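PDB 2B3F: glucose-binding protein from Thermus thermophilus HB27, which binds glucose and galactose as a periplasmic binding protein and probably hands the sugar to a binding-protein-dependent transport system. Local coordinates for residues A[203-208]-A[365-370]; A[171-176]-A[358-363]; A[321-326]-A[332-337]. All coordinates share one frame; numbering follows the deposited sequence.

Interaction 1: residues A[203-208]-A[365-370]; sequences RAWEVF and EIFLQT
Phe367 reaches from helix 354-370 into the flank of helix 199-212 and meets Trp205 and Phe208, one turn apart, in an aromatic cluster between helices of this periplasmic binding protein. With CG anti to its backbone N (chi1 -175°), the Phe367 side chain is carried toward the partner helix. Its CB rests 3.8 Å from Trp205 CZ3. One atom further, Phe367 CG lies 3.7 Å from Trp205 CE3, which sits over one face of the phenyl ring, toward its rim. CD1 stays near the same indole carbon, whereas CD2, on the other side of the ring, is shared by CD2 and CE2 of Phe208. Beyond it, Phe367 CE2 makes the closest approach to that second ring, 3.6 Å from Phe208 CD2. Both pairs are oblique, the planes at 46° for Trp205 and 41° for Phe208, and in each the side chains run antiparallel alongside one another. All three residues are buried. Around them, Trp173 of helix 166-190 meets Trp205 and Phe208, while Ala376 of helix 373-387 touches Trp205 and Phe367. At the tip of the ring, Phe367 CZ comes to 3.4 Å from the backbone oxygen of Trp205.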
loop_
_atom_site.group_PDB
_atom_site.type_symbol
_atom_site.label_atom_id
_atom_site.label_comp_id
_atom_site.label_asym_id
_atom_site.label_seq_id
_atom_site.Cartn_x
_atom_site.Cartn_y
_atom_site.Cartn_z
ATOM N N ARG A 203 -5.822 -0.228 -22.968
ATOM C CA ARG A 203 -7.092 0.335 -22.521
ATOM C C ARG A 203 -7.082 0.879 -21.067
ATOM O O ARG A 203 -7.810 1.823 -20.736
ATOM C CB ARG A 203 -8.213 -0.707 -22.678
ATOM C CG ARG A 203 -9.580 -0.106 -22.471
ATOM C CD ARG A 203 -10.744 -1.055 -22.735
ATOM N NE ARG A 203 -11.871 -0.574 -21.931
ATOM C CZ ARG A 203 -12.463 -1.240 -20.935
ATOM N NH1 ARG A 203 -12.119 -2.490 -20.610
ATOM N NH2 ARG A 203 -13.446 -0.642 -20.267
ATOM N N ALA A 204 -6.263 0.279 -20.197
ATOM C CA ALA A 204 -6.139 0.767 -18.837
ATOM C C ALA A 204 -5.752 2.240 -18.851
ATOM O O ALA A 204 -6.268 3.033 -18.077
ATOM C CB ALA A 204 -5.108 -0.067 -18.073
ATOM N N TRP A 205 -4.839 2.601 -19.743
ATOM C CA TRP A 205 -4.379 3.979 -19.836
ATOM C C TRP A 205 -5.433 4.914 -20.436
ATOM O O TRP A 205 -5.513 6.077 -20.044
ATOM C CB TRP A 205 -3.083 4.060 -20.640
ATOM C CG TRP A 205 -1.915 3.355 -20.004
ATOM C CD1 TRP A 205 -1.433 2.114 -20.307
ATOM C CD2 TRP A 205 -1.047 3.882 -18.997
ATOM N NE1 TRP A 205 -0.341 1.824 -19.533
ATOM C CE2 TRP A 205 -0.075 2.889 -18.719
ATOM C CE3 TRP A 205 -1.000 5.083 -18.300
ATOM C CZ2 TRP A 205 0.923 3.067 -17.769
ATOM C CZ3 TRP A 205 -0.013 5.261 -17.345
ATOM C CH2 TRP A 205 0.941 4.254 -17.090
ATOM N N GLU A 206 -6.240 4.408 -21.373
ATOM C CA GLU A 206 -7.364 5.181 -21.933
ATOM C C GLU A 206 -8.362 5.556 -20.854
ATOM O O GLU A 206 -8.752 6.729 -20.733
ATOM C CB GLU A 206 -8.102 4.377 -23.017
ATOM C CG GLU A 206 -9.093 5.157 -23.913
ATOM C CD GLU A 206 -10.482 5.541 -23.298
ATOM O OE1 GLU A 206 -11.111 4.741 -22.540
ATOM O OE2 GLU A 206 -10.960 6.669 -23.633
ATOM N N VAL A 207 -8.788 4.563 -20.075
ATOM C CA VAL A 207 -9.735 4.829 -19.014
ATOM C C VAL A 207 -9.068 5.754 -17.986
ATOM O O VAL A 207 -9.657 6.717 -17.541
ATOM C CB VAL A 207 -10.257 3.541 -18.355
ATOM C CG1 VAL A 207 -11.187 3.879 -17.181
ATOM C CG2 VAL A 207 -10.961 2.652 -19.401
ATOM N N PHE A 208 -7.820 5.463 -17.633
ATOM C CA PHE A 208 -7.072 6.285 -16.659
ATOM C C PHE A 208 -7.029 7.777 -17.047
ATOM O O PHE A 208 -7.261 8.657 -16.217
ATOM C CB PHE A 208 -5.656 5.714 -16.505
ATOM C CG PHE A 208 -4.793 6.466 -15.539
ATOM C CD1 PHE A 208 -5.105 6.497 -14.193
ATOM C CD2 PHE A 208 -3.644 7.109 -15.967
ATOM C CE1 PHE A 208 -4.304 7.188 -13.300
ATOM C CE2 PHE A 208 -2.841 7.795 -15.082
ATOM C CZ PHE A 208 -3.170 7.840 -13.743
ATOM N N GLU A 365 4.947 9.883 -15.441
ATOM C CA GLU A 365 5.307 11.242 -15.933
ATOM C C GLU A 365 5.033 11.404 -17.425
ATOM O O GLU A 365 4.416 12.395 -17.854
ATOM C CB GLU A 365 6.761 11.571 -15.657
ATOM C CG GLU A 365 7.037 11.852 -14.203
ATOM C CD GLU A 365 8.479 12.239 -13.922
ATOM O OE1 GLU A 365 9.395 11.765 -14.644
ATOM O OE2 GLU A 365 8.700 13.018 -12.957
ATOM N N ILE A 366 5.466 10.432 -18.224
ATOM C CA ILE A 366 5.275 10.530 -19.673
ATOM C C ILE A 366 3.812 10.354 -20.103
ATOM O O ILE A 366 3.396 10.877 -21.158
ATOM C CB ILE A 366 6.292 9.661 -20.484
ATOM C CG1 ILE A 366 6.103 8.168 -20.258
ATOM C CG2 ILE A 366 7.690 10.048 -20.075
ATOM C CD1 ILE A 366 5.131 7.507 -21.169
ATOM N N PHE A 367 2.996 9.686 -19.294
ATOM C CA PHE A 367 1.580 9.717 -19.581
ATOM C C PHE A 367 1.031 11.111 -19.245
ATOM O O PHE A 367 0.202 11.622 -19.983
ATOM C CB PHE A 367 0.767 8.655 -18.854
ATOM C CG PHE A 367 -0.663 8.643 -19.277
ATOM C CD1 PHE A 367 -1.012 8.194 -20.548
ATOM C CD2 PHE A 367 -1.657 9.136 -18.451
ATOM C CE1 PHE A 367 -2.323 8.182 -20.958
ATOM C CE2 PHE A 367 -2.982 9.160 -18.868
ATOM C CZ PHE A 367 -3.318 8.672 -20.119
ATOM N N LEU A 368 1.479 11.712 -18.143
ATOM C CA LEU A 368 0.916 13.011 -17.756
ATOM C C LEU A 368 1.218 14.068 -18.822
ATOM O O LEU A 368 0.376 14.921 -19.106
ATOM C CB LEU A 368 1.412 13.497 -16.394
ATOM C CG LEU A 368 0.816 12.936 -15.094
ATOM C CD1 LEU A 368 -0.481 12.214 -15.292
ATOM C CD2 LEU A 368 1.762 11.995 -14.452
ATOM N N GLN A 369 2.405 14.023 -19.424
ATOM C CA GLN A 369 2.731 15.017 -20.457
ATOM C C GLN A 369 2.136 14.693 -21.819
ATOM O O GLN A 369 1.533 15.576 -22.427
ATOM C CB GLN A 369 4.233 15.302 -20.550
ATOM C CG GLN A 369 4.816 15.904 -19.267
ATOM C CD GLN A 369 3.929 17.006 -18.617
ATOM O OE1 GLN A 369 3.176 16.740 -17.654
ATOM N NE2 GLN A 369 4.016 18.240 -19.147
ATOM N N THR A 370 2.255 13.460 -22.295
ATOM C CA THR A 370 1.719 13.098 -23.610
ATOM C C THR A 370 0.217 12.811 -23.622
ATOM O O THR A 370 -0.438 12.984 -24.648
ATOM C CB THR A 370 2.409 11.842 -24.185
ATOM O OG1 THR A 370 2.075 10.705 -23.379
ATOM C CG2 THR A 370 3.929 12.012 -24.217
#

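Interaction 2: residues A[171-176]-A[358-363]; sequences HLWESV and SQFGTV
Phe360 drives the end of its ring against the indole of Trp173, an edge-to-face aromatic pair joining helix 354-370 to helix 166-190 in the buried helical packing of the solute-binding fold. The leading atom is Phe360 CZ, 3.6 Å above the indole plane and off centre; it lies equally near Trp173 CE3 and CZ3, at 3.7 Å from each. Phe360 CE2 follows at 3.9 Å from Trp173 CE3. The ring planes meet at 58°, short of a perpendicular T, while the long directions of the two side chains run nearly perpendicular. Each has CG anti to its backbone N (chi1 -177° for Trp173, -163° for Phe360), which turns each ring toward the other helix; the CA atoms of Trp173 and Phe360 are 10.8 Å apart. Further out, Trp186 and Leu346 pack against the indole, and Phe360 touches Gln170. Next along helix 166-190, the carboxylate of Glu174 is gripped by Ser121, Ser345 and the backbone N of Val347. His171 bonds through ND1 to NE2 of His348, a residue of the galactose pocket, and its NE2 is bonded to the backbone oxygen of Ser121.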
loop_
_atom_site.group_PDB
_atom_site.type_symbol
_atom_site.label_atom_id
_atom_site.label_comp_id
_atom_site.label_asym_id
_atom_site.label_seq_id
_atom_site.Cartn_x
_atom_site.Cartn_y
_atom_site.Cartn_z
ATOM N N HIS A 171 -0.972 4.920 -7.901
ATOM C CA HIS A 171 -1.933 4.258 -7.031
ATOM C C HIS A 171 -3.314 4.213 -7.661
ATOM O O HIS A 171 -3.952 3.178 -7.700
ATOM C CB HIS A 171 -2.004 4.934 -5.664
ATOM C CG HIS A 171 -2.765 4.129 -4.666
ATOM N ND1 HIS A 171 -2.144 3.380 -3.687
ATOM C CD2 HIS A 171 -4.095 3.911 -4.536
ATOM C CE1 HIS A 171 -3.070 2.747 -2.985
ATOM N NE2 HIS A 171 -4.261 3.060 -3.471
ATOM N N LEU A 172 -3.766 5.360 -8.157
ATOM C CA LEU A 172 -5.013 5.416 -8.903
ATOM C C LEU A 172 -4.983 4.477 -10.120
ATOM O O LEU A 172 -5.938 3.732 -10.363
ATOM C CB LEU A 172 -5.238 6.837 -9.380
ATOM C CG LEU A 172 -6.414 7.063 -10.296
ATOM C CD1 LEU A 172 -7.740 6.690 -9.626
ATOM C CD2 LEU A 172 -6.363 8.561 -10.691
ATOM N N TRP A 173 -3.878 4.500 -10.859
ATOM C CA TRP A 173 -3.721 3.675 -12.051
ATOM C C TRP A 173 -3.909 2.177 -11.747
ATOM O O TRP A 173 -4.569 1.491 -12.495
ATOM C CB TRP A 173 -2.356 3.880 -12.708
ATOM C CG TRP A 173 -2.177 3.101 -13.989
ATOM C CD1 TRP A 173 -2.497 3.515 -15.263
ATOM C CD2 TRP A 173 -1.641 1.769 -14.137
ATOM N NE1 TRP A 173 -2.198 2.535 -16.174
ATOM C CE2 TRP A 173 -1.666 1.454 -15.523
ATOM C CE3 TRP A 173 -1.143 0.818 -13.239
ATOM C CZ2 TRP A 173 -1.204 0.230 -16.024
ATOM C CZ3 TRP A 173 -0.689 -0.393 -13.731
ATOM C CH2 TRP A 173 -0.729 -0.682 -15.119
ATOM N N GLU A 174 -3.375 1.682 -10.630
ATOM C CA GLU A 174 -3.487 0.221 -10.390
ATOM C C GLU A 174 -4.940 -0.188 -10.140
ATOM O O GLU A 174 -5.350 -1.286 -10.513
ATOM C CB GLU A 174 -2.515 -0.309 -9.340
ATOM C CG GLU A 174 -2.691 0.134 -7.910
ATOM C CD GLU A 174 -1.610 -0.461 -6.996
ATOM O OE1 GLU A 174 -0.563 -0.932 -7.521
ATOM O OE2 GLU A 174 -1.803 -0.430 -5.765
ATOM N N SER A 175 -5.732 0.695 -9.545
ATOM C CA SER A 175 -7.188 0.445 -9.427
ATOM C C SER A 175 -7.863 0.430 -10.800
ATOM O O SER A 175 -8.655 -0.463 -11.114
ATOM C CB SER A 175 -7.877 1.460 -8.537
ATOM O OG SER A 175 -7.850 1.072 -7.175
ATOM N N VAL A 176 -7.557 1.432 -11.620
ATOM C CA VAL A 176 -8.104 1.485 -12.974
ATOM C C VAL A 176 -7.721 0.239 -13.773
ATOM O O VAL A 176 -8.588 -0.385 -14.398
ATOM C CB VAL A 176 -7.670 2.785 -13.719
ATOM C CG1 VAL A 176 -8.067 2.738 -15.194
ATOM C CG2 VAL A 176 -8.251 4.015 -13.038
ATOM N N SER A 358 10.401 1.368 -9.463
ATOM C CA SER A 358 11.097 2.656 -9.429
ATOM C C SER A 358 11.011 3.375 -10.779
ATOM O O SER A 358 11.056 4.591 -10.829
ATOM C CB SER A 358 12.557 2.466 -9.025
ATOM O OG SER A 358 13.244 1.682 -9.998
ATOM N N GLN A 359 10.858 2.631 -11.860
ATOM C CA GLN A 359 10.803 3.227 -13.195
ATOM C C GLN A 359 9.367 3.526 -13.613
ATOM O O GLN A 359 9.123 4.307 -14.527
ATOM C CB GLN A 359 11.497 2.314 -14.181
ATOM C CG GLN A 359 12.991 2.245 -13.919
ATOM C CD GLN A 359 13.724 1.610 -15.044
ATOM O OE1 GLN A 359 14.006 2.264 -16.052
ATOM N NE2 GLN A 359 14.014 0.330 -14.915
ATOM N N PHE A 360 8.398 2.935 -12.924
ATOM C CA PHE A 360 7.007 3.156 -13.292
ATOM C C PHE A 360 6.583 4.607 -13.065
ATOM O O PHE A 360 5.666 5.085 -13.712
ATOM C CB PHE A 360 6.061 2.208 -12.556
ATOM C CG PHE A 360 4.697 2.113 -13.190
ATOM C CD1 PHE A 360 4.526 1.464 -14.414
ATOM C CD2 PHE A 360 3.580 2.666 -12.568
ATOM C CE1 PHE A 360 3.266 1.363 -14.990
ATOM C CE2 PHE A 360 2.336 2.568 -13.146
ATOM C CZ PHE A 360 2.187 1.919 -14.381
ATOM N N GLY A 361 7.226 5.310 -12.132
ATOM C CA GLY A 361 6.926 6.730 -11.927
ATOM C C GLY A 361 7.277 7.574 -13.149
ATOM O O GLY A 361 6.589 8.554 -13.456
ATOM N N THR A 362 8.346 7.176 -13.833
ATOM C CA THR A 362 8.765 7.789 -15.107
ATOM C C THR A 362 7.747 7.557 -16.205
ATOM O O THR A 362 7.378 8.460 -16.970
ATOM C CB THR A 362 10.127 7.214 -15.552
ATOM O OG1 THR A 362 11.092 7.488 -14.540
ATOM C CG2 THR A 362 10.605 7.839 -16.875
ATOM N N VAL A 363 7.272 6.323 -16.296
ATOM C CA VAL A 363 6.170 6.015 -17.182
ATOM C C VAL A 363 4.977 6.921 -16.907
ATOM O O VAL A 363 4.366 7.473 -17.828
ATOM C CB VAL A 363 5.734 4.532 -17.068
ATOM C CG1 VAL A 363 4.531 4.254 -17.953
ATOM C CG2 VAL A 363 6.886 3.629 -17.431
#

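Interaction 3: residues A[321-326]-A[332-337]; sequences SDPSKY and SAMRDW
Ser321 begins the contact with Met334, its OG 4.0 Å from the methyl CE; that hydroxyl is hydrogen-bonded to OD1 of Asp306, in helix 302-312. Asp322 turns from the helix, and its OD1 reaches forward to Ser324 as the acceptor of an Asx turn. It takes the backbone N of Ser324 at 3.0 Å from above the carboxylate plane and Ser324 OG at 2.7 Å on the syn side but tilted out of the plane, both from the same face. This double grip probably helps fix the start of the short 3-10 turn 323-325. Pro323 brings its ring down on the thioether: CB is 3.8 Å from Met334 CE, and its CA also lies close to CE and SD. In this solute-binding-protein fold the loop between helices 302-312 and 328-339 lies against the second of them, with the Met334 thioether packed between loop and helix. Met334 extends from its helix (chi2 175°) and then bends at chi3 (79°), which turns CE aside to Pro323 and Ser321 while SD stays in front of Tyr326. Tyr326 ends the walk with a Met-aromatic contact: Met334 SD stands over one face, 4.3 Å from the ring centroid and 24° off the normal, nearest CD2 at 4.0 Å. With the thioether cut back to an alanine, the face of Tyr326 is likely to lose its sulfur and Pro323 CB its methyl partner. The Tyr326 ring is steadied at its far end, where OH bonds to the same Asp306 OD1 that Ser321 uses, and Asn309 and Pro310 of helix 302-312 pack against it.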
loop_
_atom_site.group_PDB
_atom_site.type_symbol
_atom_site.label_atom_id
_atom_site.label_comp_id
_atom_site.label_asym_id
_atom_site.label_seq_id
_atom_site.Cartn_x
_atom_site.Cartn_y
_atom_site.Cartn_z
ATOM N N SER A 321 -6.641 -12.539 14.756
ATOM C CA SER A 321 -6.994 -11.182 15.116
ATOM C C SER A 321 -8.420 -11.046 15.673
ATOM O O SER A 321 -9.365 -11.636 15.155
ATOM C CB SER A 321 -6.818 -10.265 13.889
ATOM O OG SER A 321 -7.094 -8.904 14.229
ATOM N N ASP A 322 -8.561 -10.231 16.717
ATOM C CA ASP A 322 -9.846 -9.979 17.375
ATOM C C ASP A 322 -10.591 -8.814 16.710
ATOM O O ASP A 322 -10.203 -7.662 16.891
ATOM C CB ASP A 322 -9.588 -9.643 18.849
ATOM C CG ASP A 322 -10.863 -9.376 19.645
ATOM O OD1 ASP A 322 -11.989 -9.389 19.090
ATOM O OD2 ASP A 322 -10.713 -9.117 20.861
ATOM N N PRO A 323 -11.677 -9.097 15.973
ATOM C CA PRO A 323 -12.363 -8.004 15.270
ATOM C C PRO A 323 -12.986 -6.934 16.169
ATOM O O PRO A 323 -13.244 -5.840 15.700
ATOM C CB PRO A 323 -13.446 -8.713 14.450
ATOM C CG PRO A 323 -13.609 -10.016 15.083
ATOM C CD PRO A 323 -12.336 -10.395 15.735
ATOM N N SER A 324 -13.210 -7.232 17.455
ATOM C CA SER A 324 -13.816 -6.256 18.361
ATOM C C SER A 324 -12.861 -5.100 18.677
ATOM O O SER A 324 -13.291 -4.088 19.214
ATOM C CB SER A 324 -14.286 -6.933 19.667
ATOM O OG SER A 324 -13.187 -7.352 20.456
ATOM N N LYS A 325 -11.577 -5.255 18.334
ATOM C CA LYS A 325 -10.576 -4.207 18.534
ATOM C C LYS A 325 -10.573 -3.183 17.392
ATOM O O LYS A 325 -9.894 -2.172 17.500
ATOM C CB LYS A 325 -9.184 -4.812 18.672
ATOM C CG LYS A 325 -9.016 -5.765 19.848
ATOM C CD LYS A 325 -9.342 -5.082 21.160
ATOM C CE LYS A 325 -9.084 -6.013 22.345
ATOM N NZ LYS A 325 -9.654 -5.435 23.612
ATOM N N TYR A 326 -11.364 -3.441 16.346
ATOM C CA TYR A 326 -11.382 -2.634 15.115
ATOM C C TYR A 326 -12.709 -1.899 14.982
ATOM O O TYR A 326 -13.767 -2.387 15.407
ATOM C CB TYR A 326 -11.115 -3.528 13.875
ATOM C CG TYR A 326 -9.725 -4.094 13.910
ATOM C CD1 TYR A 326 -8.691 -3.527 13.167
ATOM C CD2 TYR A 326 -9.409 -5.177 14.745
ATOM C CE1 TYR A 326 -7.394 -4.018 13.249
ATOM C CE2 TYR A 326 -8.128 -5.668 14.839
ATOM C CZ TYR A 326 -7.112 -5.105 14.079
ATOM O OH TYR A 326 -5.830 -5.574 14.196
ATOM N N SER A 332 -15.098 -4.129 8.287
ATOM C CA SER A 332 -15.434 -4.276 6.872
ATOM C C SER A 332 -14.279 -4.850 6.037
ATOM O O SER A 332 -14.470 -5.756 5.219
ATOM C CB SER A 332 -15.856 -2.911 6.297
ATOM O OG SER A 332 -16.332 -3.060 4.961
ATOM N N ALA A 333 -13.080 -4.305 6.230
ATOM C CA ALA A 333 -11.896 -4.798 5.535
ATOM C C ALA A 333 -11.614 -6.246 5.915
ATOM O O ALA A 333 -11.239 -7.047 5.066
ATOM C CB ALA A 333 -10.677 -3.915 5.841
ATOM N N MET A 334 -11.810 -6.575 7.196
ATOM C CA MET A 334 -11.577 -7.943 7.668
ATOM C C MET A 334 -12.496 -8.934 6.958
ATOM O O MET A 334 -12.063 -10.009 6.542
ATOM C CB MET A 334 -11.765 -8.021 9.181
ATOM C CG MET A 334 -10.579 -7.483 9.946
ATOM S SD MET A 334 -10.779 -7.409 11.731
ATOM C CE MET A 334 -10.485 -9.136 12.167
ATOM N N ARG A 335 -13.751 -8.553 6.788
ATOM C CA ARG A 335 -14.713 -9.400 6.075
ATOM C C ARG A 335 -14.299 -9.616 4.620
ATOM O O ARG A 335 -14.235 -10.755 4.127
ATOM C CB ARG A 335 -16.109 -8.796 6.152
ATOM C CG ARG A 335 -16.721 -8.890 7.542
ATOM C CD ARG A 335 -18.200 -8.619 7.515
ATOM N NE ARG A 335 -18.499 -7.220 7.218
ATOM C CZ ARG A 335 -18.548 -6.251 8.130
ATOM N NH1 ARG A 335 -18.298 -6.494 9.405
ATOM N NH2 ARG A 335 -18.839 -5.021 7.758
ATOM N N ASP A 336 -13.993 -8.517 3.926
ATOM C CA ASP A 336 -13.566 -8.610 2.523
ATOM C C ASP A 336 -12.270 -9.381 2.317
ATOM O O ASP A 336 -12.120 -10.091 1.332
ATOM C CB ASP A 336 -13.436 -7.208 1.908
ATOM C CG ASP A 336 -14.775 -6.535 1.706
ATOM O OD1 ASP A 336 -15.834 -7.174 1.971
ATOM O OD2 ASP A 336 -14.794 -5.361 1.270
ATOM N N TRP A 337 -11.336 -9.272 3.256
ATOM C CA TRP A 337 -10.086 -10.032 3.188
ATOM C C TRP A 337 -10.370 -11.541 3.121
ATOM O O TRP A 337 -9.702 -12.280 2.408
ATOM C CB TRP A 337 -9.222 -9.677 4.392
ATOM C CG TRP A 337 -7.951 -10.394 4.566
ATOM C CD1 TRP A 337 -7.547 -11.077 5.696
ATOM C CD2 TRP A 337 -6.857 -10.484 3.642
ATOM N NE1 TRP A 337 -6.295 -11.581 5.517
ATOM C CE2 TRP A 337 -5.843 -11.241 4.271
ATOM C CE3 TRP A 337 -6.639 -10.021 2.348
ATOM C CZ2 TRP A 337 -4.633 -11.533 3.646
ATOM C CZ3 TRP A 337 -5.434 -10.301 1.729
ATOM C CH2 TRP A 337 -4.449 -11.056 2.368
#

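From the N terminus, the chain first reaches 171-176 on helix 166-190, then 203-208 on the next helix, 199-212. After a long excursion it passes 321-326 and turns back at once onto 332-337, so interaction 3, tying the loop after helix 302-312 to helix 328-339, closes a short loop lying within both longer ones. Helix 354-370 closes those two in turn: 358-363 completes interaction 2 and 365-370 completes interaction 1, so their segments cross along the chain. They pack together, Trp205 CE2 being 3.3 Å from Trp173 NE1, and join three helices. Interaction 3 stands on the opposite side of the chain's centre, its centre about 29 Å from that of interaction 2.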